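Local coordinates for protein NADH kinase POS5, mitochondrial (Saccharomyces cerevisiae, PDB 3AFO) that phosphorylates NADH and, less readily, NAD(+) with ATP in the mitochondrion, making it a key source of the cellular reductant NADPH, at residues P92-D96 with P97-H101; I63-L66 with H67-P71. All coordinates share one frame; numbering follows the deposited sequence.

Contact 1 of 2, residues P92-D96 with P97-H101; sequences PLEND and PNRPH
Asp96 and Arg99 form the ends of a type I beta turn, closed by Arg99 N donating to Asp96 O over 2.9 Å. Three residues earlier a first turn, Leu93 to Asp96, is closed by Asp96 N donating to Leu93 O; Glu94 and Asn95, with left-handed backbone angles close to those of type I', form its corner. A third backbone bond, Leu93 N to Arg99 O at 2.9 Å, ties the two sides of the loop together where Pro92 and Pro100 run close. The loop leads from helix 79-86 into strand 101-105 and illustrates how an irregular connection can be ordered by its own turns.

Asp96 adds an Asx turn to the beta turn. With CG anti to the backbone N (chi1 -175°), the carboxylate sits beside its own carbonyl carbon, on the side where the chain goes on, and OD1 takes Asn98 N at 2.9 Å from above the carboxylate plane. The other oxygen, OD2, lies against the aliphatic part of Arg99, 3.6 Å from CD. The Arg99 chain bends about its CG-CD bond (chi3 63°), which sets one face of the guanidinium over Leu93 CB, toward the rim, and lays the group alongside Glu94, whose CG is 3.4 Å from NH1. The opposite charges of Glu94 and Arg99 are near, yet no salt bridge forms. Farther along, His101 enters the strand, its ND1 probably hydrogen-bonded to His67 of helix 53-69. One face of its imidazole receives Leu93, with Leu93 CD2 standing 3.6 Å from His101 CE1.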
# COMPACT_ATOMS: atom_id res chain seq x y z
N PRO A 92 -43.15 -37.49 -13.16
CA PRO A 92 -42.59 -37.55 -14.51
C PRO A 92 -43.07 -36.35 -15.31
O PRO A 92 -43.79 -35.51 -14.77
CB PRO A 92 -43.21 -38.83 -15.06
CG PRO A 92 -44.59 -38.81 -14.47
CD PRO A 92 -44.42 -38.23 -13.07
N LEU A 93 -42.70 -36.26 -16.58
CA LEU A 93 -43.13 -35.13 -17.41
C LEU A 93 -44.61 -35.24 -17.77
O LEU A 93 -45.09 -36.32 -18.14
CB LEU A 93 -42.29 -35.04 -18.69
CG LEU A 93 -40.84 -34.58 -18.51
CD1 LEU A 93 -40.11 -34.58 -19.84
CD2 LEU A 93 -40.83 -33.19 -17.88
N GLU A 94 -45.32 -34.12 -17.64
CA GLU A 94 -46.72 -34.00 -18.09
C GLU A 94 -47.57 -35.12 -17.51
O GLU A 94 -48.47 -35.64 -18.19
CB GLU A 94 -46.80 -34.02 -19.62
CG GLU A 94 -46.15 -32.83 -20.31
CD GLU A 94 -47.14 -31.74 -20.66
OE1 GLU A 94 -46.80 -30.55 -20.48
OE2 GLU A 94 -48.26 -32.07 -21.13
N ASN A 95 -47.26 -35.51 -16.28
CA ASN A 95 -47.98 -36.56 -15.57
C ASN A 95 -47.99 -37.93 -16.28
O ASN A 95 -48.78 -38.82 -15.94
CB ASN A 95 -49.39 -36.07 -15.25
CG ASN A 95 -50.07 -36.91 -14.20
OD1 ASN A 95 -49.44 -37.34 -13.23
ND2 ASN A 95 -51.36 -37.17 -14.39
N ASP A 96 -47.09 -38.11 -17.24
CA ASP A 96 -47.02 -39.32 -18.04
C ASP A 96 -45.85 -40.19 -17.58
O ASP A 96 -44.69 -39.84 -17.81
CB ASP A 96 -46.85 -38.96 -19.52
CG ASP A 96 -46.89 -40.17 -20.45
OD1 ASP A 96 -46.74 -41.33 -19.99
OD2 ASP A 96 -47.06 -39.95 -21.67
N PRO A 97 -46.15 -41.34 -16.94
CA PRO A 97 -45.11 -42.24 -16.39
C PRO A 97 -44.18 -42.84 -17.44
O PRO A 97 -43.13 -43.38 -17.09
CB PRO A 97 -45.93 -43.36 -15.72
CG PRO A 97 -47.27 -43.31 -16.40
CD PRO A 97 -47.50 -41.86 -16.68
N ASN A 98 -44.56 -42.76 -18.71
CA ASN A 98 -43.70 -43.21 -19.79
C ASN A 98 -42.77 -42.12 -20.31
O ASN A 98 -42.02 -42.33 -21.26
CB ASN A 98 -44.51 -43.81 -20.93
CG ASN A 98 -45.00 -45.20 -20.60
OD1 ASN A 98 -46.15 -45.39 -20.19
ND2 ASN A 98 -44.12 -46.18 -20.74
N ARG A 99 -42.81 -40.95 -19.66
CA ARG A 99 -41.91 -39.85 -19.99
C ARG A 99 -41.16 -39.38 -18.74
O ARG A 99 -41.47 -38.33 -18.18
CB ARG A 99 -42.70 -38.68 -20.61
CG ARG A 99 -43.27 -38.99 -21.99
CD ARG A 99 -44.21 -37.89 -22.45
NE ARG A 99 -43.52 -36.61 -22.60
CZ ARG A 99 -44.13 -35.43 -22.57
NH1 ARG A 99 -45.44 -35.37 -22.38
NH2 ARG A 99 -43.42 -34.32 -22.72
N PRO A 100 -40.16 -40.18 -18.29
CA PRO A 100 -39.37 -39.77 -17.13
C PRO A 100 -38.43 -38.60 -17.47
O PRO A 100 -38.12 -38.36 -18.64
CB PRO A 100 -38.55 -41.02 -16.81
CG PRO A 100 -38.43 -41.75 -18.10
CD PRO A 100 -39.71 -41.47 -18.84
N HIS A 101 -38.01 -37.87 -16.43
CA HIS A 101 -36.96 -36.87 -16.59
C HIS A 101 -35.70 -37.61 -17.04
O HIS A 101 -35.30 -38.58 -16.41
CB HIS A 101 -36.70 -36.15 -15.26
CG HIS A 101 -37.85 -35.30 -14.82
ND1 HIS A 101 -38.01 -34.00 -15.26
CD2 HIS A 101 -38.89 -35.56 -14.01
CE1 HIS A 101 -39.11 -33.49 -14.72
NE2 HIS A 101 -39.66 -34.42 -13.96

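Contact 2 of 2, residues I63-L66 with H67-P71; sequences ITHL and HESYP
Ile63 and His67 make the close-packed side of this helix end, lying side by side one turn apart. Ile63 CG2, anti to its own backbone N, is directed over the imidazole face and stands 3.9 Å from the ring centroid, a CH-pi contact. Ile63 O also lies over a face of that ring while accepting His67 N at 2.9 Å. Three more bonds of the same i to i+4 kind follow, the last from Tyr70 N to Leu66 O at 2.8 Å, although Tyr70 has already left helical backbone angles. Leu66 is buried, and its CD2 meets Tyr70 CD2 at 4.1 Å.

The other side is looser and wetter. Tyr70 turns its edge toward the face of His65 in an offset edge-to-face pair, with ring planes 83° apart. One water bridges His65 NE2 and Tyr70 OH, at 2.6 Å from each, in the plane of both rings. A second water lies 2.7 Å from His65 ND1, binds Ser69 OG and donates to Glu68 OE1, so both imidazole nitrogens are met by solvent.

Helix 53-69 is the crossover of a beta-alpha-beta unit between strands 43-48 and 74-76. Ile63, Leu66 and His67 pack on Val75 of strand 74-76, whereas His65, Leu66 and Tyr70 lean on helix 161-169, where Phe165 meets Tyr70 edge to face.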
# COMPACT_ATOMS: atom_id res chain seq x y z
N ILE A 63 -33.84 -27.81 -13.99
CA ILE A 63 -34.01 -28.94 -14.89
C ILE A 63 -35.50 -29.23 -15.16
O ILE A 63 -35.88 -29.53 -16.30
CB ILE A 63 -33.32 -30.20 -14.32
CG1 ILE A 63 -31.80 -29.99 -14.31
CG2 ILE A 63 -33.70 -31.45 -15.13
CD1 ILE A 63 -31.02 -31.06 -13.56
N THR A 64 -36.32 -29.13 -14.11
CA THR A 64 -37.78 -29.24 -14.23
C THR A 64 -38.32 -28.19 -15.21
O THR A 64 -39.06 -28.53 -16.14
CB THR A 64 -38.46 -29.16 -12.83
OG1 THR A 64 -38.04 -30.28 -12.04
CG2 THR A 64 -40.00 -29.18 -12.92
N HIS A 65 -37.89 -26.94 -15.05
CA HIS A 65 -38.26 -25.88 -15.97
C HIS A 65 -37.85 -26.16 -17.43
O HIS A 65 -38.64 -25.95 -18.35
CB HIS A 65 -37.69 -24.53 -15.51
CG HIS A 65 -37.86 -23.43 -16.50
ND1 HIS A 65 -39.10 -22.95 -16.88
CD2 HIS A 65 -36.95 -22.70 -17.20
CE1 HIS A 65 -38.95 -21.98 -17.76
NE2 HIS A 65 -37.65 -21.81 -17.97
N LEU A 66 -36.62 -26.61 -17.65
CA LEU A 66 -36.15 -26.93 -19.00
C LEU A 66 -37.00 -28.04 -19.63
O LEU A 66 -37.41 -27.94 -20.79
CB LEU A 66 -34.67 -27.33 -18.99
CG LEU A 66 -33.69 -26.26 -18.47
CD1 LEU A 66 -32.27 -26.79 -18.45
CD2 LEU A 66 -33.80 -24.98 -19.31
N HIS A 67 -37.26 -29.09 -18.85
CA HIS A 67 -38.03 -30.23 -19.31
C HIS A 67 -39.48 -29.88 -19.57
O HIS A 67 -40.10 -30.46 -20.46
CB HIS A 67 -37.93 -31.39 -18.33
CG HIS A 67 -36.62 -32.10 -18.36
ND1 HIS A 67 -36.25 -33.02 -17.41
CD2 HIS A 67 -35.58 -32.02 -19.23
CE1 HIS A 67 -35.05 -33.49 -17.70
NE2 HIS A 67 -34.62 -32.89 -18.79
N GLU A 68 -40.02 -28.96 -18.78
CA GLU A 68 -41.38 -28.48 -19.00
C GLU A 68 -41.48 -27.56 -20.23
O GLU A 68 -42.40 -27.70 -21.02
CB GLU A 68 -41.92 -27.76 -17.77
CG GLU A 68 -42.40 -28.70 -16.65
CD GLU A 68 -42.77 -27.96 -15.36
OE1 GLU A 68 -42.80 -26.71 -15.35
OE2 GLU A 68 -43.03 -28.64 -14.34
N SER A 69 -40.52 -26.65 -20.39
CA SER A 69 -40.69 -25.53 -21.34
C SER A 69 -39.93 -25.64 -22.65
O SER A 69 -40.30 -24.98 -23.62
CB SER A 69 -40.36 -24.20 -20.67
OG SER A 69 -41.41 -23.80 -19.82
N TYR A 70 -38.85 -26.42 -22.66
CA TYR A 70 -38.00 -26.58 -23.83
C TYR A 70 -37.77 -28.06 -24.16
O TYR A 70 -36.74 -28.62 -23.79
CB TYR A 70 -36.65 -25.87 -23.60
CG TYR A 70 -36.80 -24.42 -23.25
CD1 TYR A 70 -36.89 -23.45 -24.25
CD2 TYR A 70 -36.87 -24.01 -21.92
CE1 TYR A 70 -37.05 -22.12 -23.94
CE2 TYR A 70 -37.03 -22.67 -21.59
CZ TYR A 70 -37.12 -21.73 -22.60
OH TYR A 70 -37.27 -20.41 -22.29
N PRO A 71 -38.73 -28.70 -24.86
CA PRO A 71 -38.57 -30.12 -25.22
C PRO A 71 -37.28 -30.45 -25.96
O PRO A 71 -36.72 -31.53 -25.76
CB PRO A 71 -39.78 -30.42 -26.13
CG PRO A 71 -40.58 -29.17 -26.22
CD PRO A 71 -40.08 -28.20 -25.19
O HOH W 1 -37.03 -19.96 -19.74
O HOH W 2 -41.42 -24.36 -16.98

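Followed from the N terminus, the chain first reaches contact 2, at the C-terminal end of helix 53-69, just before strand 74-76. After that strand and helix 79-86 it enters the loop of contact 1, which delivers it into strand 101-105. The two contacts are therefore in series, neither enclosing nor crossing the other, and each is local. In space they meet, with centres about 12 Å apart: His67 ND1 and His101 ND1 are 3.0 Å apart at the join, and Leu93 CD2 packs 3.4 Å from His67 CB. Residues 92-101 are thereby attached to the crossover helix, while backbone bonds from His101 to Phe7 and Lys9 join the start of strand 101-105 to strand 8-12 and the residue before it.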